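Local coordinates for protein immunoreactive 84kD antigen PG93 (Porphyromonas gingivalis, PDB 5M11) that is an essential bacterial surface component of the type-IX secretion system and binds zinc and calcium ions, at residues N466-N472 with V483-S489; T493-I499 with H514-F520; L74-V78 with I88-A92. All blocks are in the same frame, centred on the assembly; numbering follows the deposited sequence.

Contact 1. Residues N466-N472 with V483-S489; sequences NLASFGN and VNILHRS
Ser469 pairs with His487 and Phe470 with Ile485, so the antiparallel register slips by one residue at a classic beta bulge, where Leu486 and His487 both face Ser469; the short strands 469-472 and 483-485 run 134° apart. Ser469 O takes His487 N at 2.9 Å and, more weakly, Leu486 N, while Ala468 N reaches Arg488 O beyond it. At the other end the amide of Asn484 stands in for backbone: its OD1 accepts Asn472 N at 2.8 Å and 165°, the donor lying above the amide plane. With chi1 at 53°, CG of Asn484 sits between its own N and carbonyl carbon, which turns the amide against Gly471 CA. On the apolar side, CD1 of Phe470 meets Val483 CG1 at 3.5 Å, and CE1 of that ring meets Ile485 CD1 at 3.5 Å. Leu467 crosses Ile485 at about a right angle, CD2 against CG2 at 3.7 Å, and its CD2 also lies at the edge of the Arg488 guanidinium, 3.6 Å from NH1. Ser469 OG donates to Phe470 O and is also hydrogen-bonded to Trp333 NE1. The bulged hairpin belongs to the first two strands of a four-stranded antiparallel propeller blade.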
ATOM      1  N   ASN A 466     -11.114  13.822 -29.449  1.00 83.16           N
ATOM      2  CA  ASN A 466     -10.303  14.846 -28.768  1.00 84.51           C
ATOM      3  C   ASN A 466     -10.534  14.951 -27.253  1.00 87.58           C
ATOM      4  O   ASN A 466      -9.959  15.850 -26.637  1.00 89.15           O
ATOM      5  CB  ASN A 466     -10.479  16.213 -29.422  1.00 86.32           C
ATOM      6  CG  ASN A 466      -9.902  16.274 -30.807  1.00110.07           C
ATOM      7  OD1 ASN A 466      -8.691  16.131 -30.995  1.00109.05           O
ATOM      8  ND2 ASN A 466     -10.751  16.495 -31.812  1.00101.48           N
ATOM      9  N   LEU A 467     -11.288  14.013 -26.634  1.00 82.40           N
ATOM     10  CA  LEU A 467     -11.495  14.054 -25.180  1.00 82.38           C
ATOM     11  C   LEU A 467     -10.178  13.795 -24.462  1.00 85.45           C
ATOM     12  O   LEU A 467      -9.362  13.007 -24.939  1.00 83.98           O
ATOM     13  CB  LEU A 467     -12.610  13.118 -24.667  1.00 80.28           C
ATOM     14  CG  LEU A 467     -12.515  11.598 -24.889  1.00 82.08           C
ATOM     15  CD1 LEU A 467     -11.773  10.912 -23.741  1.00 80.21           C
ATOM     16  CD2 LEU A 467     -13.913  10.995 -24.956  1.00 83.98           C
ATOM     17  N   ALA A 468      -9.971  14.497 -23.340  1.00 83.14           N
ATOM     18  CA  ALA A 468      -8.771  14.458 -22.510  1.00 82.38           C
ATOM     19  C   ALA A 468      -8.315  13.030 -22.153  1.00 81.74           C
ATOM     20  O   ALA A 468      -7.175  12.680 -22.454  1.00 80.83           O
ATOM     21  CB  ALA A 468      -8.997  15.258 -21.238  1.00 85.22           C
ATOM     22  N   SER A 469      -9.175  12.213 -21.520  1.00 75.46           N
ATOM     23  CA  SER A 469      -8.761  10.874 -21.123  1.00 71.71           C
ATOM     24  C   SER A 469      -9.906   9.899 -20.969  1.00 73.40           C
ATOM     25  O   SER A 469     -10.955  10.227 -20.401  1.00 73.79           O
ATOM     26  CB  SER A 469      -7.998  10.929 -19.805  1.00 75.37           C
ATOM     27  OG  SER A 469      -7.681   9.633 -19.326  1.00 84.19           O
ATOM     28  N   PHE A 470      -9.663   8.678 -21.466  1.00 66.92           N
ATOM     29  CA  PHE A 470     -10.529   7.519 -21.332  1.00 64.57           C
ATOM     30  C   PHE A 470     -10.078   6.770 -20.087  1.00 68.04           C
ATOM     31  O   PHE A 470      -9.030   7.099 -19.520  1.00 68.24           O
ATOM     32  CB  PHE A 470     -10.450   6.619 -22.581  1.00 65.00           C
ATOM     33  CG  PHE A 470     -11.239   7.043 -23.799  1.00 67.73           C
ATOM     34  CD1 PHE A 470     -12.593   6.744 -23.909  1.00 71.01           C
ATOM     35  CD2 PHE A 470     -10.610   7.662 -24.874  1.00 71.06           C
ATOM     36  CE1 PHE A 470     -13.309   7.087 -25.066  1.00 73.46           C
ATOM     37  CE2 PHE A 470     -11.332   8.038 -26.013  1.00 74.98           C
ATOM     38  CZ  PHE A 470     -12.674   7.743 -26.106  1.00 73.10           C
ATOM     39  N   GLY A 471     -10.844   5.766 -19.676  1.00 63.95           N
ATOM     40  CA  GLY A 471     -10.535   4.972 -18.498  1.00 62.30           C
ATOM     41  C   GLY A 471      -9.929   3.636 -18.835  1.00 64.59           C
ATOM     42  O   GLY A 471      -8.724   3.532 -19.059  1.00 64.12           O
ATOM     43  N   ASN A 472     -10.763   2.606 -18.861  1.00 60.80           N
ATOM     44  CA  ASN A 472     -10.330   1.236 -19.132  1.00 59.05           C
ATOM     45  C   ASN A 472     -11.231   0.577 -20.192  1.00 60.86           C
ATOM     46  O   ASN A 472     -12.380   0.982 -20.374  1.00 61.08           O
ATOM     47  CB  ASN A 472     -10.301   0.420 -17.837  1.00 61.05           C
ATOM     48  CG  ASN A 472      -9.510   1.060 -16.721  1.00 88.33           C
ATOM     49  OD1 ASN A 472     -10.074   1.683 -15.803  1.00 84.58           O
ATOM     50  ND2 ASN A 472      -8.192   0.941 -16.793  1.00 79.85           N
ATOM     51  N   VAL A 483     -15.609   1.505 -23.303  1.00 59.14           N
ATOM     52  CA  VAL A 483     -14.552   2.368 -22.760  1.00 59.07           C
ATOM     53  C   VAL A 483     -15.219   3.460 -21.922  1.00 60.17           C
ATOM     54  O   VAL A 483     -16.072   4.156 -22.455  1.00 60.89           O
ATOM     55  CB  VAL A 483     -13.574   2.981 -23.820  1.00 65.12           C
ATOM     56  CG1 VAL A 483     -12.248   3.349 -23.177  1.00 65.07           C
ATOM     57  CG2 VAL A 483     -13.320   2.043 -24.993  1.00 64.55           C
ATOM     58  N   ASN A 484     -14.836   3.609 -20.632  1.00 55.31           N
ATOM     59  CA  ASN A 484     -15.346   4.673 -19.749  1.00 57.43           C
ATOM     60  C   ASN A 484     -14.626   6.009 -20.029  1.00 63.95           C
ATOM     61  O   ASN A 484     -13.496   5.997 -20.501  1.00 62.07           O
ATOM     62  CB  ASN A 484     -15.259   4.307 -18.245  1.00 56.29           C
ATOM     63  CG  ASN A 484     -13.916   3.864 -17.692  1.00 68.37           C
ATOM     64  OD1 ASN A 484     -13.376   2.805 -18.025  1.00 53.78           O
ATOM     65  ND2 ASN A 484     -13.443   4.568 -16.688  1.00 62.41           N
ATOM     66  N   ILE A 485     -15.298   7.154 -19.778  1.00 65.30           N
ATOM     67  CA  ILE A 485     -14.708   8.493 -20.002  1.00 68.37           C
ATOM     68  C   ILE A 485     -14.281   9.078 -18.660  1.00 74.18           C
ATOM     69  O   ILE A 485     -15.131   9.352 -17.805  1.00 74.84           O
ATOM     70  CB  ILE A 485     -15.628   9.506 -20.781  1.00 74.04           C
ATOM     71  CG1 ILE A 485     -16.518   8.822 -21.878  1.00 73.46           C
ATOM     72  CG2 ILE A 485     -14.823  10.699 -21.352  1.00 76.42           C
ATOM     73  CD1 ILE A 485     -15.880   8.263 -23.087  1.00 80.53           C
ATOM     74  N   LEU A 486     -12.970   9.258 -18.471  1.00 71.28           N
ATOM     75  CA  LEU A 486     -12.468   9.841 -17.236  1.00 72.61           C
ATOM     76  C   LEU A 486     -12.491  11.374 -17.283  1.00 82.19           C
ATOM     77  O   LEU A 486     -12.693  11.990 -16.236  1.00 83.24           O
ATOM     78  CB  LEU A 486     -11.056   9.348 -16.916  1.00 70.81           C
ATOM     79  CG  LEU A 486     -10.908   7.968 -16.274  1.00 71.66           C
ATOM     80  CD1 LEU A 486      -9.472   7.712 -15.929  1.00 70.01           C
ATOM     81  CD2 LEU A 486     -11.755   7.824 -15.011  1.00 74.71           C
ATOM     82  N   HIS A 487     -12.283  11.984 -18.482  1.00 82.12           N
ATOM     83  CA  HIS A 487     -12.272  13.437 -18.672  1.00 87.17           C
ATOM     84  C   HIS A 487     -12.455  13.885 -20.157  1.00 92.90           C
ATOM     85  O   HIS A 487     -11.815  13.325 -21.046  1.00 91.83           O
ATOM     86  CB  HIS A 487     -10.951  14.029 -18.118  1.00 90.34           C
ATOM     87  CG  HIS A 487     -11.106  14.679 -16.771  1.00 96.96           C
ATOM     88  ND1 HIS A 487     -10.826  13.989 -15.592  1.00 97.51           N
ATOM     89  CD2 HIS A 487     -11.551  15.924 -16.456  1.00103.04           C
ATOM     90  CE1 HIS A 487     -11.097  14.837 -14.608  1.00 99.97           C
ATOM     91  NE2 HIS A 487     -11.544  16.013 -15.080  1.00103.71           N
ATOM     92  N   ARG A 488     -13.309  14.908 -20.410  1.00 92.01           N
ATOM     93  CA  ARG A 488     -13.477  15.518 -21.740  1.00 94.15           C
ATOM     94  C   ARG A 488     -12.495  16.663 -21.884  1.00103.45           C
ATOM     95  O   ARG A 488     -11.661  16.680 -22.790  1.00102.88           O
ATOM     96  CB  ARG A 488     -14.911  16.083 -21.971  1.00 95.87           C
ATOM     97  CG  ARG A 488     -16.060  15.106 -22.142  1.00102.97           C
ATOM     98  CD  ARG A 488     -16.090  14.388 -23.484  1.00107.22           C
ATOM     99  NE  ARG A 488     -16.539  15.222 -24.596  1.00108.96           N
ATOM    100  CZ  ARG A 488     -16.543  14.821 -25.863  1.00121.59           C
ATOM    101  NH1 ARG A 488     -16.123  13.604 -26.181  1.00 95.49           N
ATOM    102  NH2 ARG A 488     -16.962  15.635 -26.824  1.00119.86           N
ATOM    103  N   SER A 489     -12.653  17.655 -20.976  1.00105.20           N
ATOM    104  CA  SER A 489     -11.939  18.921 -20.849  1.00109.85           C
ATOM    105  C   SER A 489     -12.244  19.547 -19.476  1.00118.80           C
ATOM    106  O   SER A 489     -13.126  19.060 -18.760  1.00117.27           O
ATOM    107  CB  SER A 489     -12.361  19.871 -21.969  1.00116.00           C
ATOM    108  OG  SER A 489     -11.660  21.099 -21.894  1.00128.84           O
TER

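Contact 2. Residues T493-I499 with H514-F520; sequences TRKGVLI and HLYVEQF. With ZN (zinc ion), chain G.
Val497 and Ile499 pair with Val517 and Leu515 in an antiparallel hairpin, the last two strands of a four-stranded beta-propeller blade. Both are hydrogen-bonded pairs; Leu515 N to Ile499 O, at 2.8 Å and 172°, is nearly straight. On the face with Val497, CD1 of Ile499 meets Val517 CG1 at 3.6 Å, and CG2 of Val497 comes in the plane of the Phe520 ring, at its edge.

Arg494 can be followed outward from the loop before the strand. Its CB lies near both Glu518 OE1 and Tyr516 OH, and CG moves closer to OE1. The chain bends at chi3 (65°), which turns it across Glu518 at about a right angle; NE then stands beside the carboxylate carbon CD. OE2 of Glu518 lies over one face of the guanidinium, near CZ, 3.2 Å from NH1 and 3.1 Å from NH2. This salt bridge rests on charge alone, because the oxygen is well out of the guanidinium plane and no N-H points at it.

Tyr516 shares the opposite face with Leu498. The Tyr516 ring has Val497 O 3.5 Å from CD1, and Arg494 O lies in the ring plane at its hydroxyl end. At the far end of the hairpin, His514 stacks on Tyr461 and shares its metal with Asp463: NE2 of His514 binds the zinc ion at 2.1 Å.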
ATOM      1  N   THR A 493     -18.899  18.028 -18.069  1.00114.80           N
ATOM      2  CA  THR A 493     -19.561  16.954 -17.315  1.00111.11           C
ATOM      3  C   THR A 493     -19.941  15.779 -18.243  1.00109.32           C
ATOM      4  O   THR A 493     -20.467  14.770 -17.763  1.00106.30           O
ATOM      5  CB  THR A 493     -20.798  17.505 -16.565  1.00119.88           C
ATOM      6  OG1 THR A 493     -21.637  18.219 -17.476  1.00122.44           O
ATOM      7  CG2 THR A 493     -20.421  18.396 -15.386  1.00119.69           C
ATOM      8  N   ARG A 494     -19.621  15.897 -19.557  1.00104.38           N
ATOM      9  CA  ARG A 494     -19.906  14.922 -20.622  1.00100.93           C
ATOM     10  C   ARG A 494     -19.056  13.608 -20.510  1.00 99.02           C
ATOM     11  O   ARG A 494     -18.558  13.096 -21.511  1.00 95.89           O
ATOM     12  CB  ARG A 494     -19.701  15.574 -22.008  1.00101.90           C
ATOM     13  CG  ARG A 494     -20.658  16.722 -22.318  1.00113.45           C
ATOM     14  CD  ARG A 494     -20.822  16.949 -23.813  1.00118.44           C
ATOM     15  NE  ARG A 494     -21.451  15.803 -24.478  1.00120.50           N
ATOM     16  CZ  ARG A 494     -22.764  15.637 -24.620  1.00128.94           C
ATOM     17  NH1 ARG A 494     -23.612  16.547 -24.150  1.00121.15           N
ATOM     18  NH2 ARG A 494     -23.240  14.560 -25.236  1.00100.52           N
ATOM     19  N   LYS A 495     -18.926  13.056 -19.299  1.00 93.66           N
ATOM     20  CA  LYS A 495     -18.188  11.815 -19.048  1.00 88.75           C
ATOM     21  C   LYS A 495     -19.205  10.682 -18.985  1.00 89.99           C
ATOM     22  O   LYS A 495     -20.066  10.671 -18.086  1.00 92.74           O
ATOM     23  CB  LYS A 495     -17.353  11.908 -17.744  1.00 89.94           C
ATOM     24  CG  LYS A 495     -16.312  13.032 -17.716  1.00 99.91           C
ATOM     25  CD  LYS A 495     -15.846  13.360 -16.293  1.00107.14           C
ATOM     26  CE  LYS A 495     -15.090  14.667 -16.229  1.00117.00           C
ATOM     27  NZ  LYS A 495     -14.789  15.072 -14.828  1.00125.75           N
ATOM     28  N   GLY A 496     -19.166   9.802 -19.977  1.00 80.37           N
ATOM     29  CA  GLY A 496     -20.072   8.663 -20.041  1.00 77.61           C
ATOM     30  C   GLY A 496     -19.327   7.362 -20.233  1.00 77.25           C
ATOM     31  O   GLY A 496     -18.354   7.077 -19.524  1.00 76.96           O
ATOM     32  N   VAL A 497     -19.786   6.571 -21.203  1.00 69.95           N
ATOM     33  CA  VAL A 497     -19.221   5.300 -21.664  1.00 65.33           C
ATOM     34  C   VAL A 497     -19.415   5.249 -23.180  1.00 67.25           C
ATOM     35  O   VAL A 497     -20.468   5.654 -23.681  1.00 68.05           O
ATOM     36  CB  VAL A 497     -19.873   4.059 -20.974  1.00 67.13           C
ATOM     37  CG1 VAL A 497     -19.411   2.740 -21.598  1.00 64.16           C
ATOM     38  CG2 VAL A 497     -19.653   4.055 -19.470  1.00 66.54           C
ATOM     39  N   LEU A 498     -18.423   4.731 -23.902  1.00 61.37           N
ATOM     40  CA  LEU A 498     -18.537   4.518 -25.334  1.00 61.01           C
ATOM     41  C   LEU A 498     -18.470   3.006 -25.635  1.00 62.85           C
ATOM     42  O   LEU A 498     -17.498   2.324 -25.270  1.00 60.99           O
ATOM     43  CB  LEU A 498     -17.470   5.310 -26.116  1.00 61.45           C
ATOM     44  CG  LEU A 498     -17.185   4.856 -27.547  1.00 66.04           C
ATOM     45  CD1 LEU A 498     -18.200   5.415 -28.539  1.00 68.99           C
ATOM     46  CD2 LEU A 498     -15.800   5.229 -27.945  1.00 69.10           C
ATOM     47  N   ILE A 499     -19.526   2.490 -26.271  1.00 58.91           N
ATOM     48  CA  ILE A 499     -19.605   1.100 -26.723  1.00 56.81           C
ATOM     49  C   ILE A 499     -19.432   1.164 -28.231  1.00 61.74           C
ATOM     50  O   ILE A 499     -20.086   1.995 -28.861  1.00 63.21           O
ATOM     51  CB  ILE A 499     -20.930   0.387 -26.298  1.00 59.74           C
ATOM     52  CG1 ILE A 499     -21.230   0.552 -24.799  1.00 58.92           C
ATOM     53  CG2 ILE A 499     -20.976  -1.090 -26.723  1.00 58.85           C
ATOM     54  CD1 ILE A 499     -22.323   1.539 -24.528  1.00 58.10           C
ATOM     55  N   HIS A 514     -21.748   1.860 -33.152  1.00 68.71           N
ATOM     56  CA  HIS A 514     -21.286   2.484 -31.902  1.00 66.23           C
ATOM     57  C   HIS A 514     -22.401   3.235 -31.215  1.00 69.81           C
ATOM     58  O   HIS A 514     -23.313   3.764 -31.858  1.00 71.67           O
ATOM     59  CB  HIS A 514     -20.069   3.422 -32.115  1.00 66.84           C
ATOM     60  CG  HIS A 514     -20.405   4.828 -32.535  1.00 72.71           C
ATOM     61  ND1 HIS A 514     -20.563   5.166 -33.867  1.00 76.09           N
ATOM     62  CD2 HIS A 514     -20.589   5.937 -31.774  1.00 75.58           C
ATOM     63  CE1 HIS A 514     -20.847   6.459 -33.872  1.00 77.97           C
ATOM     64  NE2 HIS A 514     -20.876   6.964 -32.634  1.00 77.92           N
ATOM     65  N   LEU A 515     -22.294   3.325 -29.906  1.00 65.08           N
ATOM     66  CA  LEU A 515     -23.249   4.069 -29.118  1.00 66.42           C
ATOM     67  C   LEU A 515     -22.542   4.750 -27.991  1.00 69.70           C
ATOM     68  O   LEU A 515     -22.000   4.091 -27.094  1.00 66.73           O
ATOM     69  CB  LEU A 515     -24.402   3.180 -28.586  1.00 66.40           C
ATOM     70  CG  LEU A 515     -25.521   3.913 -27.817  1.00 71.42           C
ATOM     71  CD1 LEU A 515     -26.442   4.670 -28.772  1.00 74.91           C
ATOM     72  CD2 LEU A 515     -26.290   2.962 -26.940  1.00 67.96           C
ATOM     73  N   TYR A 516     -22.554   6.078 -28.040  1.00 69.72           N
ATOM     74  CA  TYR A 516     -22.012   6.897 -26.969  1.00 70.50           C
ATOM     75  C   TYR A 516     -23.171   7.205 -25.952  1.00 76.97           C
ATOM     76  O   TYR A 516     -24.184   7.846 -26.302  1.00 79.24           O
ATOM     77  CB  TYR A 516     -21.330   8.165 -27.521  1.00 73.32           C
ATOM     78  CG  TYR A 516     -20.872   9.133 -26.451  1.00 76.19           C
ATOM     79  CD1 TYR A 516     -20.116   8.696 -25.360  1.00 76.57           C
ATOM     80  CD2 TYR A 516     -21.169  10.489 -26.536  1.00 79.83           C
ATOM     81  CE1 TYR A 516     -19.705   9.580 -24.366  1.00 78.79           C
ATOM     82  CE2 TYR A 516     -20.746  11.384 -25.556  1.00 82.03           C
ATOM     83  CZ  TYR A 516     -20.020  10.923 -24.473  1.00 89.42           C
ATOM     84  OH  TYR A 516     -19.607  11.798 -23.508  1.00 95.04           O
ATOM     85  N   VAL A 517     -23.024   6.672 -24.714  1.00 71.36           N
ATOM     86  CA  VAL A 517     -23.994   6.827 -23.632  1.00 72.16           C
ATOM     87  C   VAL A 517     -23.352   7.721 -22.531  1.00 77.43           C
ATOM     88  O   VAL A 517     -22.690   7.241 -21.608  1.00 75.07           O
ATOM     89  CB  VAL A 517     -24.599   5.472 -23.127  1.00 73.63           C
ATOM     90  CG1 VAL A 517     -23.540   4.436 -22.827  1.00 70.32           C
ATOM     91  CG2 VAL A 517     -25.543   5.648 -21.948  1.00 74.93           C
ATOM     92  N   GLU A 518     -23.543   9.056 -22.704  1.00 77.03           N
ATOM     93  CA  GLU A 518     -23.104  10.148 -21.834  1.00 77.89           C
ATOM     94  C   GLU A 518     -23.678   9.961 -20.427  1.00 81.51           C
ATOM     95  O   GLU A 518     -22.987  10.238 -19.444  1.00 81.72           O
ATOM     96  CB  GLU A 518     -23.538  11.493 -22.435  1.00 82.82           C
ATOM     97  CG  GLU A 518     -22.940  12.714 -21.755  1.00 97.52           C
ATOM     98  CD  GLU A 518     -23.795  13.972 -21.759  1.00125.86           C
ATOM     99  OE1 GLU A 518     -23.510  14.881 -20.946  1.00117.14           O
ATOM    100  OE2 GLU A 518     -24.747  14.053 -22.570  1.00121.32           O
ATOM    101  N   GLN A 519     -24.934   9.470 -20.338  1.00 77.83           N
ATOM    102  CA  GLN A 519     -25.632   9.167 -19.083  1.00 78.00           C
ATOM    103  C   GLN A 519     -26.605   8.000 -19.278  1.00 81.78           C
ATOM    104  O   GLN A 519     -27.369   7.966 -20.254  1.00 82.38           O
ATOM    105  CB  GLN A 519     -26.363  10.405 -18.517  1.00 82.75           C
ATOM    106  CG  GLN A 519     -26.936  10.234 -17.098  1.00 85.07           C
ATOM    107  CD  GLN A 519     -25.924  10.241 -15.967  1.00104.79           C
ATOM    108  OE1 GLN A 519     -26.181   9.701 -14.887  1.00100.25           O
ATOM    109  NE2 GLN A 519     -24.765  10.873 -16.154  1.00 95.92           N
ATOM    110  N   PHE A 520     -26.552   7.042 -18.336  1.00 77.01           N
ATOM    111  CA  PHE A 520     -27.401   5.848 -18.285  1.00 76.25           C
ATOM    112  C   PHE A 520     -28.749   6.168 -17.626  1.00 81.29           C
ATOM    113  O   PHE A 520     -28.872   7.175 -16.924  1.00 82.72           O
ATOM    114  CB  PHE A 520     -26.696   4.704 -17.517  1.00 75.23           C
ATOM    115  CG  PHE A 520     -25.670   3.929 -18.310  1.00 73.41           C
ATOM    116  CD1 PHE A 520     -26.029   2.784 -19.008  1.00 75.61           C
ATOM    117  CD2 PHE A 520     -24.343   4.333 -18.344  1.00 73.30           C
ATOM    118  CE1 PHE A 520     -25.078   2.065 -19.735  1.00 73.57           C
ATOM    119  CE2 PHE A 520     -23.394   3.612 -19.068  1.00 73.22           C
ATOM    120  CZ  PHE A 520     -23.765   2.479 -19.748  1.00 70.45           C
TER
HETATM  121 ZN    ZN G 806     -21.741   8.604 -31.598  1.00113.53          ZN

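Contact 3. Residues L74-V78 with I88-A92; sequences LKSLV and ILDEA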
ATOM      1  N   LEU A  74      16.877  -1.640  28.275  1.00 58.48           N
ATOM      2  CA  LEU A  74      15.641  -2.437  28.329  1.00 58.53           C
ATOM      3  C   LEU A  74      15.529  -3.547  27.261  1.00 63.65           C
ATOM      4  O   LEU A  74      14.498  -4.227  27.214  1.00 63.50           O
ATOM      5  CB  LEU A  74      14.415  -1.521  28.227  1.00 55.48           C
ATOM      6  CG  LEU A  74      14.257  -0.496  29.337  1.00 58.13           C
ATOM      7  CD1 LEU A  74      13.475   0.662  28.859  1.00 55.75           C
ATOM      8  CD2 LEU A  74      13.610  -1.093  30.570  1.00 59.77           C
ATOM      9  N   LYS A  75      16.583  -3.744  26.419  1.00 60.24           N
ATOM     10  CA  LYS A  75      16.608  -4.719  25.316  1.00 61.00           C
ATOM     11  C   LYS A  75      15.290  -4.607  24.501  1.00 63.47           C
ATOM     12  O   LYS A  75      14.736  -5.611  24.059  1.00 65.36           O
ATOM     13  CB  LYS A  75      16.874  -6.146  25.830  1.00 65.79           C
ATOM     14  CG  LYS A  75      18.288  -6.327  26.366  1.00 71.83           C
ATOM     15  CD  LYS A  75      18.470  -7.657  27.076  1.00 82.03           C
ATOM     16  CE  LYS A  75      19.579  -7.617  28.101  1.00 95.16           C
ATOM     17  NZ  LYS A  75      19.498  -8.754  29.063  1.00107.02           N
ATOM     18  N   SER A  76      14.792  -3.354  24.332  1.00 56.47           N
ATOM     19  CA  SER A  76      13.554  -3.047  23.620  1.00 55.10           C
ATOM     20  C   SER A  76      13.758  -1.986  22.559  1.00 57.51           C
ATOM     21  O   SER A  76      14.599  -1.100  22.713  1.00 55.13           O
ATOM     22  CB  SER A  76      12.469  -2.590  24.586  1.00 56.62           C
ATOM     23  OG  SER A  76      12.222  -3.571  25.577  1.00 68.57           O
ATOM     24  N   LEU A  77      12.952  -2.075  21.487  1.00 54.52           N
ATOM     25  CA  LEU A  77      12.977  -1.154  20.354  1.00 52.28           C
ATOM     26  C   LEU A  77      11.680  -0.315  20.311  1.00 54.50           C
ATOM     27  O   LEU A  77      10.566  -0.862  20.280  1.00 56.36           O
ATOM     28  CB  LEU A  77      13.175  -1.941  19.027  1.00 54.25           C
ATOM     29  CG  LEU A  77      13.176  -1.122  17.732  1.00 57.02           C
ATOM     30  CD1 LEU A  77      14.558  -0.618  17.401  1.00 56.86           C
ATOM     31  CD2 LEU A  77      12.632  -1.914  16.584  1.00 59.26           C
ATOM     32  N   VAL A  78      11.846   1.014  20.292  1.00 45.75           N
ATOM     33  CA  VAL A  78      10.754   1.977  20.175  1.00 42.06           C
ATOM     34  C   VAL A  78      10.473   2.216  18.681  1.00 47.24           C
ATOM     35  O   VAL A  78      11.382   2.610  17.958  1.00 47.35           O
ATOM     36  CB  VAL A  78      11.100   3.284  20.914  1.00 41.22           C
ATOM     37  CG1 VAL A  78      10.151   4.417  20.519  1.00 39.16           C
ATOM     38  CG2 VAL A  78      11.110   3.064  22.427  1.00 40.07           C
ATOM     39  N   ILE A  88       6.249  -0.632  21.321  1.00 45.22           N
ATOM     40  CA  ILE A  88       7.462  -1.041  22.025  1.00 44.25           C
ATOM     41  C   ILE A  88       7.603  -2.510  21.784  1.00 52.62           C
ATOM     42  O   ILE A  88       6.708  -3.283  22.129  1.00 55.32           O
ATOM     43  CB  ILE A  88       7.527  -0.655  23.524  1.00 45.28           C
ATOM     44  CG1 ILE A  88       7.435   0.880  23.684  1.00 44.95           C
ATOM     45  CG2 ILE A  88       8.841  -1.153  24.125  1.00 42.97           C
ATOM     46  CD1 ILE A  88       6.980   1.386  25.023  1.00 61.21           C
ATOM     47  N   LEU A  89       8.689  -2.884  21.118  1.00 51.22           N
ATOM     48  CA  LEU A  89       9.034  -4.258  20.764  1.00 54.76           C
ATOM     49  C   LEU A  89      10.019  -4.769  21.809  1.00 60.85           C
ATOM     50  O   LEU A  89      11.188  -4.369  21.796  1.00 58.95           O
ATOM     51  CB  LEU A  89       9.652  -4.251  19.351  1.00 55.98           C
ATOM     52  CG  LEU A  89       9.526  -5.500  18.489  1.00 64.03           C
ATOM     53  CD1 LEU A  89       9.642  -5.139  17.024  1.00 63.96           C
ATOM     54  CD2 LEU A  89      10.626  -6.499  18.811  1.00 69.95           C
ATOM     55  N   ASP A  90       9.540  -5.605  22.749  1.00 61.34           N
ATOM     56  CA  ASP A  90      10.396  -6.132  23.809  1.00 63.50           C
ATOM     57  C   ASP A  90      11.320  -7.242  23.246  1.00 72.75           C
ATOM     58  O   ASP A  90      11.180  -7.638  22.082  1.00 74.10           O
ATOM     59  CB  ASP A  90       9.577  -6.582  25.049  1.00 66.35           C
ATOM     60  CG  ASP A  90       8.855  -7.928  25.037  1.00 84.73           C
ATOM     61  OD1 ASP A  90       9.147  -8.760  24.151  1.00 89.94           O
ATOM     62  OD2 ASP A  90       8.060  -8.182  25.972  1.00 90.15           O
ATOM     63  N   GLU A  91      12.277  -7.704  24.063  1.00 71.64           N
ATOM     64  CA  GLU A  91      13.274  -8.722  23.706  1.00 75.83           C
ATOM     65  C   GLU A  91      12.635 -10.018  23.122  1.00 84.69           C
ATOM     66  O   GLU A  91      13.122 -10.550  22.119  1.00 86.41           O
ATOM     67  CB  GLU A  91      14.116  -9.046  24.950  1.00 78.35           C
ATOM     68  CG  GLU A  91      15.488  -9.631  24.665  1.00 89.72           C
ATOM     69  CD  GLU A  91      16.230 -10.132  25.892  1.00114.37           C
ATOM     70  OE1 GLU A  91      15.722  -9.946  27.026  1.00101.53           O
ATOM     71  OE2 GLU A  91      17.333 -10.702  25.717  1.00109.36           O
ATOM     72  N   ALA A  92      11.526 -10.483  23.731  1.00 82.73           N
ATOM     73  CA  ALA A  92      10.792 -11.689  23.328  1.00 86.54           C
ATOM     74  C   ALA A  92      10.008 -11.497  22.002  1.00 89.34           C
ATOM     75  O   ALA A  92       9.525 -12.489  21.428  1.00 93.19           O
ATOM     76  CB  ALA A  92       9.834 -12.110  24.445  1.00 87.78           C
TER
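Leu77 and Leu89 form the hydrogen-bonded backbone pair, exchanging two bonds. Leu77 N to Leu89 O and Leu89 N to Leu77 O are both 2.9 Å, with N-H...O angles of 167° and 178°, as expected of such an antiparallel pair. CA-H...O contacts supplement them: Ser76 CA approaches Leu89 O at 3.3 Å, and Ile88 CA approaches Leu77 O.

Carbon-to-carbon contacts are modest. CB of Leu77 and CB of Leu89 stand 4.2 Å apart on one face, whereas on the other Ile88 sends its CG2 branch to Ser76 CB, the methylene of a polar residue, at 3.9 Å and Val78 lies more distantly beside its CG1.

Among the polar groups, Ser76 OG has swung beside its own backbone N (chi1 -58°) and donates to Leu74 O at 2.9 Å, with the donor well above that carbonyl plane. Lys75 and Glu91 run side by side, pointing the same way; methylene CD of Lys75 meets Glu91 OE2 at 3.5 Å. The NZ of Lys75 remains 4.4 Å from Glu91 OE2, while Asp90 is paired through a salt bridge with Arg94. The backbone therefore supplies the directional bonds across this propeller hairpin, and the opposite charges of the exposed Lys75 and Glu91 probably add only a diffuse attraction.

Overall arrangement
Along the chain contact 3 comes first, then contact 1, then contact 2. Contacts 1 and 2 share one four-stranded antiparallel sheet, in the order 469-475, 481-485, 497-501, 513-517; their centres are 10 Å apart, and the middle strands touch, Val483 O lying 2.8 Å from Leu498 N in a probable hydrogen bond. Together the two hairpins thus build a whole blade. Contact 3 joins the middle strands of another four-stranded sheet, within the N-terminal beta-propeller domain. Its centre is 52 Å from that of contact 1 and 58 Å from that of contact 2, on the opposite side of the chain's centre, consistent with the same antiparallel sheet plan recurring in widely separated parts of this surface protein.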